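Local coordinates for protein beta-fructofuranosidase (Arthrobacter, PDB 3WPU) that is a beta-fructofuranosidase of the levansucrase/invertase family, whose members are built around a five-bladed beta-propeller, at residues A[76-81]-A[175-180]; A[140-145]-A[214-219]. All coordinates share one frame; numbering follows the deposited sequence.

Contact 1. Residues A[76-81]-A[175-180]; sequences DTWPLT and IKLFFT
Trp78 NE1 meets a methyl group here: Leu177 CD1 lies 3.6 Å away, at the edge of the indole and in its plane. The nitrogen is buried and has no hydrogen-bonding partner in the model. This is an interface between successive blades of the beta-propeller: strand 72-81 runs innermost in one four-stranded meander, and strand 174-184 is the second strand of the next. No hydrogen bond joins the two segments, and the join is made by apolar side chains. The same methyl, Leu177 CD1, also lies 4.0 Å from Trp78 CZ2, so it borders both rings of the indole along one edge. Trp78 puts its CG between its own backbone N and carbonyl carbon (chi1 56°), which sends the ring across toward Leu177, and the two side chains cross at about a right angle. The ring of Phe97 lies nearly parallel against the indole, and the backbones of the two residues are hydrogen-bonded. Farther along, Leu80 turns the end of its side chain toward Ile175, although its CB does not point there. Leu80 CD1 settles against the fork of Ile175, 3.9 Å from CG1 and 4.0 Å from CG2, while Leu80 CD2 comes within 4.2 Å of Ile175 CD1.

Contact 2. Residues A[140-145]-A[214-219]; sequences GLVFKE and VTLTGF
The rings of Phe143 and Phe219 form an offset edge-to-face pair, the edge of Phe219 directed at the face of Phe143, with centroids 6.0 Å apart and planes at 76°. Val142 CG1 fits into the angle between them. It stands 3.9 Å above the plane of Phe143, over the ring centre and on the face that Phe219 approaches. It also makes a CH-pi contact with Phe219, 3.8 Å from the centroid and 20° off the normal. With CG1 anti to the backbone N (chi1 169°), Val142 can serve both rings with one methyl, leaving CG2 to reach Leu216 CD1 at 4.2 Å. The edge of Phe219 has Leu216 CB in its plane, and the edge of Phe143 brings CD1 to 3.6 Å from Phe219 O. That carbonyl is engaged by a water as well, which donates to Phe219 O at 2.8 Å and accepts from Lys144 N at 2.9 Å, tying the two backbones together. A second water lies 2.6 Å from Val142 O and has at most a weak link to Leu216 O. In the propeller this is where the loop leaving strand 137-141 meets strand 213-226, the outermost strand of the next blade. Phe97 of strand 93-102 and Leu177 of strand 174-184 pack against the cluster, and Val204 of strand 197-210 is hydrogen-bonded to the Phe219 backbone.

In the fold
Both contacts join the same two propeller blades, one near the middle of the molecule and one toward its rim. Contact 1, its centre about 10 Å from that of the chain, is wholly buried and has no hydrogen bond between its segments, although it buries the indole nitrogen of Trp78. Contact 2, its centre about 22 Å from that of the chain, is partly buried, and one water bridges its backbones while its buried part is the packing of Phe143 and Phe219 about Val142. The two are continuous through Leu177: one methyl of this residue serves contact 1, while CD2 packs 4.0 Å from Val142 CG1 and CB lies 3.7 Å from Phe219 CE1. Phe179 extends the seam, its CE2 3.8 Å from Phe143 CZ. Strand 174-184 thus lines the blade interface from one contact to the other.

Contact 1. Residues A[76-81]-A[175-180]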
ATOM      1  N   ASP A  76       6.004  -5.607  -2.648  1.00  9.89           N
ATOM      2  CA  ASP A  76       5.127  -4.424  -2.759  1.00  9.86           C
ATOM      3  C   ASP A  76       5.060  -3.923  -4.206  1.00  9.78           C
ATOM      4  O   ASP A  76       6.088  -3.689  -4.828  1.00  9.45           O
ATOM      5  CB  ASP A  76       5.600  -3.242  -1.939  1.00 10.14           C
ATOM      6  CG  ASP A  76       5.851  -3.546  -0.485  1.00 11.25           C
ATOM      7  OD1 ASP A  76       5.774  -4.693  -0.029  1.00 10.96           O
ATOM      8  OD2 ASP A  76       6.166  -2.571   0.213  1.00 12.65           O
ATOM      9  N   THR A  77       3.843  -3.747  -4.714  1.00  9.44           N
ATOM     10  CA  THR A  77       3.612  -3.386  -6.091  1.00  9.59           C
ATOM     11  C   THR A  77       2.628  -2.220  -6.120  1.00  9.51           C
ATOM     12  O   THR A  77       1.707  -2.140  -5.288  1.00  9.90           O
ATOM     13  CB  THR A  77       3.105  -4.590  -6.875  1.00 10.48           C
ATOM     14  OG1 THR A  77       4.155  -5.590  -6.859  1.00  9.86           O
ATOM     15  CG2 THR A  77       2.711  -4.232  -8.288  1.00 10.44           C
ATOM     16  N   TRP A  78       2.818  -1.350  -7.096  1.00 10.11           N
ATOM     17  CA  TRP A  78       1.869  -0.257  -7.348  1.00  9.98           C
ATOM     18  C   TRP A  78       1.646   0.043  -8.825  1.00 10.49           C
ATOM     19  O   TRP A  78       2.549  -0.097  -9.659  1.00 10.02           O
ATOM     20  CB  TRP A  78       2.253   1.017  -6.611  1.00 10.27           C
ATOM     21  CG  TRP A  78       3.636   1.563  -6.871  1.00 10.32           C
ATOM     22  CD1 TRP A  78       3.976   2.565  -7.730  1.00 10.27           C
ATOM     23  CD2 TRP A  78       4.840   1.171  -6.213  1.00 10.42           C
ATOM     24  NE1 TRP A  78       5.331   2.826  -7.647  1.00 10.36           N
ATOM     25  CE2 TRP A  78       5.885   1.959  -6.734  1.00 10.44           C
ATOM     26  CE3 TRP A  78       5.145   0.187  -5.254  1.00 10.31           C
ATOM     27  CZ2 TRP A  78       7.218   1.814  -6.314  1.00 10.82           C
ATOM     28  CZ3 TRP A  78       6.449   0.064  -4.826  1.00 10.81           C
ATOM     29  CH2 TRP A  78       7.484   0.847  -5.388  1.00 10.60           C
ATOM     30  N   PRO A  79       0.421   0.506  -9.149  1.00 10.64           N
ATOM     31  CA  PRO A  79       0.083   0.885 -10.522  1.00 11.09           C
ATOM     32  C   PRO A  79       0.527   2.319 -10.839  1.00 11.66           C
ATOM     33  O   PRO A  79       1.018   3.018  -9.975  1.00 11.23           O
ATOM     34  CB  PRO A  79      -1.451   0.799 -10.520  1.00 11.04           C
ATOM     35  CG  PRO A  79      -1.818   1.218  -9.145  1.00 11.21           C
ATOM     36  CD  PRO A  79      -0.732   0.657  -8.247  1.00 11.08           C
ATOM     37  N   LEU A  80       0.352   2.716 -12.084  1.00 12.17           N
ATOM     38  CA  LEU A  80       0.514   4.094 -12.488  1.00 13.00           C
ATOM     39  C   LEU A  80      -0.823   4.796 -12.243  1.00 12.09           C
ATOM     40  O   LEU A  80      -1.873   4.307 -12.694  1.00 11.81           O
ATOM     41  CB  LEU A  80       0.862   4.114 -13.962  1.00 15.15           C
ATOM     42  CG  LEU A  80       1.411   5.355 -14.591  1.00 17.76           C
ATOM     43  CD1 LEU A  80       2.502   5.957 -13.703  1.00 19.03           C
ATOM     44  CD2 LEU A  80       1.954   4.945 -15.967  1.00 18.35           C
ATOM     45  N   THR A  81      -0.796   5.930 -11.540  1.00 11.72           N
ATOM     46  CA  THR A  81      -2.017   6.573 -11.108  1.00 11.60           C
ATOM     47  C   THR A  81      -2.071   8.033 -11.468  1.00 11.28           C
ATOM     48  O   THR A  81      -1.057   8.644 -11.758  1.00 11.02           O
ATOM     49  CB  THR A  81      -2.208   6.449  -9.585  1.00 11.80           C
ATOM     50  OG1 THR A  81      -1.053   6.949  -8.888  1.00 11.63           O
ATOM     51  CG2 THR A  81      -2.405   4.990  -9.201  1.00 11.91           C
ATOM     52  N   ILE A 175       6.391  10.056 -15.876  1.00 13.88           N
ATOM     53  CA  ILE A 175       6.082   9.413 -14.623  1.00 12.78           C
ATOM     54  C   ILE A 175       6.860  10.084 -13.494  1.00 12.50           C
ATOM     55  O   ILE A 175       8.100  10.190 -13.558  1.00 12.66           O
ATOM     56  CB  ILE A 175       6.460   7.925 -14.683  1.00 12.61           C
ATOM     57  CG1 ILE A 175       5.626   7.192 -15.763  1.00 13.18           C
ATOM     58  CG2 ILE A 175       6.271   7.280 -13.317  1.00 13.10           C
ATOM     59  CD1 ILE A 175       6.063   5.757 -15.990  1.00 14.13           C
ATOM     60  N   LYS A 176       6.143  10.516 -12.457  1.00 11.61           N
ATOM     61  CA  LYS A 176       6.771  10.938 -11.215  1.00 11.46           C
ATOM     62  C   LYS A 176       6.720   9.762 -10.247  1.00 10.58           C
ATOM     63  O   LYS A 176       5.643   9.398  -9.732  1.00 10.23           O
ATOM     64  CB  LYS A 176       6.074  12.145 -10.616  1.00 12.69           C
ATOM     65  CG  LYS A 176       6.206  13.419 -11.405  1.00 14.46           C
ATOM     66  CD  LYS A 176       5.491  14.529 -10.655  1.00 16.82           C
ATOM     67  CE  LYS A 176       5.662  15.907 -11.268  1.00 19.40           C
ATOM     68  NZ  LYS A 176       4.723  16.029 -12.395  1.00 20.46           N
ATOM     69  N   LEU A 177       7.869   9.135 -10.050  1.00 10.15           N
ATOM     70  CA  LEU A 177       7.997   8.012  -9.157  1.00 10.07           C
ATOM     71  C   LEU A 177       8.358   8.494  -7.735  1.00  9.25           C
ATOM     72  O   LEU A 177       9.441   9.011  -7.479  1.00  9.60           O
ATOM     73  CB  LEU A 177       9.029   7.044  -9.709  1.00 10.14           C
ATOM     74  CG  LEU A 177       9.337   5.789  -8.887  1.00 10.96           C
ATOM     75  CD1 LEU A 177       8.077   4.981  -8.629  1.00 11.22           C
ATOM     76  CD2 LEU A 177      10.389   4.959  -9.595  1.00 11.84           C
ATOM     77  N   PHE A 178       7.388   8.410  -6.838  1.00  9.87           N
ATOM     78  CA  PHE A 178       7.605   8.709  -5.418  1.00  9.60           C
ATOM     79  C   PHE A 178       8.016   7.417  -4.742  1.00  9.09           C
ATOM     80  O   PHE A 178       7.326   6.436  -4.857  1.00  9.31           O
ATOM     81  CB  PHE A 178       6.350   9.273  -4.787  1.00 10.44           C
ATOM     82  CG  PHE A 178       5.965  10.619  -5.342  1.00 10.30           C
ATOM     83  CD1 PHE A 178       6.501  11.784  -4.829  1.00 10.81           C
ATOM     84  CD2 PHE A 178       5.136  10.691  -6.452  1.00 10.65           C
ATOM     85  CE1 PHE A 178       6.169  13.027  -5.359  1.00 10.76           C
ATOM     86  CE2 PHE A 178       4.801  11.930  -6.990  1.00 10.70           C
ATOM     87  CZ  PHE A 178       5.332  13.091  -6.444  1.00 10.95           C
ATOM     88  N   PHE A 179       9.118   7.427  -4.027  1.00  8.91           N
ATOM     89  CA  PHE A 179       9.589   6.208  -3.388  1.00  8.82           C
ATOM     90  C   PHE A 179      10.350   6.490  -2.106  1.00  9.25           C
ATOM     91  O   PHE A 179      10.527   7.624  -1.708  1.00  9.45           O
ATOM     92  CB  PHE A 179      10.406   5.374  -4.383  1.00  9.13           C
ATOM     93  CG  PHE A 179      11.751   5.970  -4.738  1.00  9.98           C
ATOM     94  CD1 PHE A 179      12.930   5.427  -4.233  1.00 10.48           C
ATOM     95  CD2 PHE A 179      11.834   7.090  -5.573  1.00 10.11           C
ATOM     96  CE1 PHE A 179      14.172   5.977  -4.561  1.00 10.36           C
ATOM     97  CE2 PHE A 179      13.067   7.641  -5.895  1.00 10.42           C
ATOM     98  CZ  PHE A 179      14.224   7.081  -5.385  1.00 10.52           C
ATOM     99  N   THR A 180      10.749   5.426  -1.432  1.00  8.78           N
ATOM    100  CA  THR A 180      11.510   5.531  -0.215  1.00  9.67           C
ATOM    101  C   THR A 180      12.941   5.153  -0.529  1.00  9.96           C
ATOM    102  O   THR A 180      13.230   4.009  -0.906  1.00 10.15           O
ATOM    103  CB  THR A 180      10.950   4.652   0.910  1.00  9.84           C
ATOM    104  OG1 THR A 180       9.518   4.784   1.005  1.00  9.61           O
ATOM    105  CG2 THR A 180      11.606   4.993   2.260  1.00 10.15           C
TER

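Contact 2. Residues A[140-145]-A[214-219]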
ATOM      1  N   GLY A 140      12.734  -5.121 -16.025  1.00 12.25           N
ATOM      2  CA  GLY A 140      14.000  -4.875 -15.345  1.00 12.19           C
ATOM      3  C   GLY A 140      13.911  -3.737 -14.339  1.00 11.72           C
ATOM      4  O   GLY A 140      12.813  -3.339 -13.896  1.00 11.14           O
ATOM      5  N   LEU A 141      15.086  -3.236 -13.965  1.00 11.75           N
ATOM      6  CA  LEU A 141      15.193  -2.258 -12.898  1.00 11.02           C
ATOM      7  C   LEU A 141      14.943  -0.871 -13.442  1.00 11.10           C
ATOM      8  O   LEU A 141      15.305  -0.558 -14.576  1.00 12.69           O
ATOM      9  CB  LEU A 141      16.566  -2.326 -12.263  1.00 11.37           C
ATOM     10  CG  LEU A 141      16.892  -3.666 -11.582  1.00 11.21           C
ATOM     11  CD1 LEU A 141      18.330  -3.680 -11.088  1.00 12.05           C
ATOM     12  CD2 LEU A 141      15.929  -3.892 -10.421  1.00 11.35           C
ATOM     13  N   VAL A 142      14.344  -0.040 -12.610  1.00 10.27           N
ATOM     14  CA  VAL A 142      14.096   1.364 -12.983  1.00 10.67           C
ATOM     15  C   VAL A 142      15.380   2.193 -13.011  1.00 11.43           C
ATOM     16  O   VAL A 142      15.589   3.004 -13.934  1.00 11.94           O
ATOM     17  CB  VAL A 142      13.061   1.985 -12.054  1.00 10.15           C
ATOM     18  CG1 VAL A 142      12.981   3.511 -12.258  1.00  9.92           C
ATOM     19  CG2 VAL A 142      11.703   1.328 -12.284  1.00 10.44           C
ATOM     20  N   PHE A 143      16.206   2.016 -11.989  1.00 11.91           N
ATOM     21  CA  PHE A 143      17.365   2.877 -11.758  1.00 12.92           C
ATOM     22  C   PHE A 143      18.684   2.229 -12.168  1.00 14.90           C
ATOM     23  O   PHE A 143      18.974   1.084 -11.817  1.00 14.50           O
ATOM     24  CB  PHE A 143      17.431   3.285 -10.298  1.00 12.43           C
ATOM     25  CG  PHE A 143      16.317   4.189  -9.872  1.00 11.90           C
ATOM     26  CD1 PHE A 143      16.267   5.496 -10.305  1.00 12.30           C
ATOM     27  CD2 PHE A 143      15.290   3.716  -9.044  1.00 12.21           C
ATOM     28  CE1 PHE A 143      15.251   6.323  -9.882  1.00 12.28           C
ATOM     29  CE2 PHE A 143      14.273   4.536  -8.631  1.00 12.15           C
ATOM     30  CZ  PHE A 143      14.238   5.851  -9.053  1.00 11.99           C
ATOM     31  N   LYS A 144      19.515   2.991 -12.865  1.00 16.68           N
ATOM     32  CA  LYS A 144      20.896   2.564 -13.097  1.00 19.02           C
ATOM     33  C   LYS A 144      21.658   2.560 -11.779  1.00 19.74           C
ATOM     34  O   LYS A 144      21.354   3.324 -10.864  1.00 17.47           O
ATOM     35  CB  LYS A 144      21.593   3.478 -14.107  1.00 20.64           C
ATOM     36  CG  LYS A 144      20.989   3.423 -15.500  1.00 24.47           C
ATOM     37  CD  LYS A 144      21.589   4.499 -16.397  1.00 27.09           C
ATOM     38  CE  LYS A 144      20.939   4.495 -17.771  1.00 30.41           C
ATOM     39  NZ  LYS A 144      21.257   3.245 -18.512  1.00 32.48           N
ATOM     40  N   GLU A 145      22.631   1.668 -11.665  1.00 21.72           N
ATOM     41  CA  GLU A 145      23.458   1.581 -10.456  1.00 24.22           C
ATOM     42  C   GLU A 145      23.962   2.949 -10.001  1.00 22.33           C
ATOM     43  O   GLU A 145      24.438   3.741 -10.812  1.00 21.75           O
ATOM     44  CB  GLU A 145      24.668   0.677 -10.708  1.00 28.03           C
ATOM     45  CG  GLU A 145      25.388   0.246  -9.438  1.00 31.64           C
ATOM     46  CD  GLU A 145      24.850  -1.058  -8.894  1.00 35.82           C
ATOM     47  OE1 GLU A 145      25.475  -2.113  -9.168  1.00 38.30           O
ATOM     48  OE2 GLU A 145      23.795  -1.038  -8.214  1.00 39.32           O
ATOM     49  N   VAL A 214       7.520  -2.056 -23.443  1.00 17.33           N
ATOM     50  CA  VAL A 214       7.720  -0.806 -22.740  1.00 16.10           C
ATOM     51  C   VAL A 214       9.160  -0.683 -22.267  1.00 15.87           C
ATOM     52  O   VAL A 214       9.718  -1.612 -21.685  1.00 15.26           O
ATOM     53  CB  VAL A 214       6.777  -0.716 -21.520  1.00 16.16           C
ATOM     54  CG1 VAL A 214       7.126   0.473 -20.634  1.00 16.52           C
ATOM     55  CG2 VAL A 214       5.327  -0.660 -21.989  1.00 16.47           C
ATOM     56  N   THR A 215       9.753   0.470 -22.538  1.00 15.23           N
ATOM     57  CA  THR A 215      11.022   0.861 -21.957  0.50 14.92           C
ATOM     58  C   THR A 215      10.751   2.122 -21.167  1.00 16.26           C
ATOM     59  O   THR A 215       9.909   2.943 -21.553  1.00 17.09           O
ATOM     60  CB  THR A 215      12.090   1.152 -23.039  0.50 14.53           C
ATOM     61  OG1 THR A 215      12.276  -0.014 -23.845  0.50 14.48           O
ATOM     62  CG2 THR A 215      13.411   1.517 -22.394  0.50 14.67           C
ATOM     63  N   LEU A 216      11.423   2.252 -20.029  1.00 16.86           N
ATOM     64  CA  LEU A 216      11.357   3.478 -19.257  1.00 18.15           C
ATOM     65  C   LEU A 216      12.634   4.249 -19.539  1.00 18.74           C
ATOM     66  O   LEU A 216      13.706   3.667 -19.635  1.00 22.27           O
ATOM     67  CB  LEU A 216      11.161   3.199 -17.765  1.00 18.27           C
ATOM     68  CG  LEU A 216       9.845   2.504 -17.401  1.00 18.64           C
ATOM     69  CD1 LEU A 216       9.720   2.401 -15.886  1.00 19.51           C
ATOM     70  CD2 LEU A 216       8.609   3.190 -17.953  1.00 18.28           C
ATOM     71  N   THR A 217      12.495   5.548 -19.764  1.00 16.79           N
ATOM     72  CA  THR A 217      13.622   6.417 -19.985  1.00 16.56           C
ATOM     73  C   THR A 217      13.653   7.419 -18.819  1.00 14.93           C
ATOM     74  O   THR A 217      12.679   7.540 -18.067  1.00 14.43           O
ATOM     75  CB  THR A 217      13.528   7.149 -21.352  1.00 17.44           C
ATOM     76  OG1 THR A 217      12.396   8.023 -21.373  1.00 18.11           O
ATOM     77  CG2 THR A 217      13.420   6.149 -22.499  1.00 18.40           C
ATOM     78  N   GLY A 218      14.788   8.091 -18.652  1.00 14.40           N
ATOM     79  CA  GLY A 218      14.954   9.074 -17.598  1.00 13.84           C
ATOM     80  C   GLY A 218      15.301   8.407 -16.283  1.00 13.50           C
ATOM     81  O   GLY A 218      16.101   7.487 -16.261  1.00 13.75           O
ATOM     82  N   PHE A 219      14.700   8.857 -15.182  1.00 13.10           N
ATOM     83  CA  PHE A 219      15.043   8.334 -13.849  1.00 12.77           C
ATOM     84  C   PHE A 219      16.543   8.471 -13.571  1.00 12.79           C
ATOM     85  O   PHE A 219      17.188   7.596 -13.028  1.00 12.82           O
ATOM     86  CB  PHE A 219      14.535   6.897 -13.690  1.00 12.51           C
ATOM     87  CG  PHE A 219      13.045   6.776 -13.794  1.00 12.32           C
ATOM     88  CD1 PHE A 219      12.222   7.397 -12.856  1.00 11.82           C
ATOM     89  CD2 PHE A 219      12.452   6.072 -14.839  1.00 12.11           C
ATOM     90  CE1 PHE A 219      10.848   7.274 -12.945  1.00 11.84           C
ATOM     91  CE2 PHE A 219      11.083   5.930 -14.917  1.00 12.26           C
ATOM     92  CZ  PHE A 219      10.273   6.574 -13.994  1.00 12.21           C
TER
HETATM   93  O   HOH W   1      14.612   3.087 -16.390  1.00 28.89           O
HETATM   94  O   HOH W   2      18.641   5.486 -14.028  1.00 17.53           O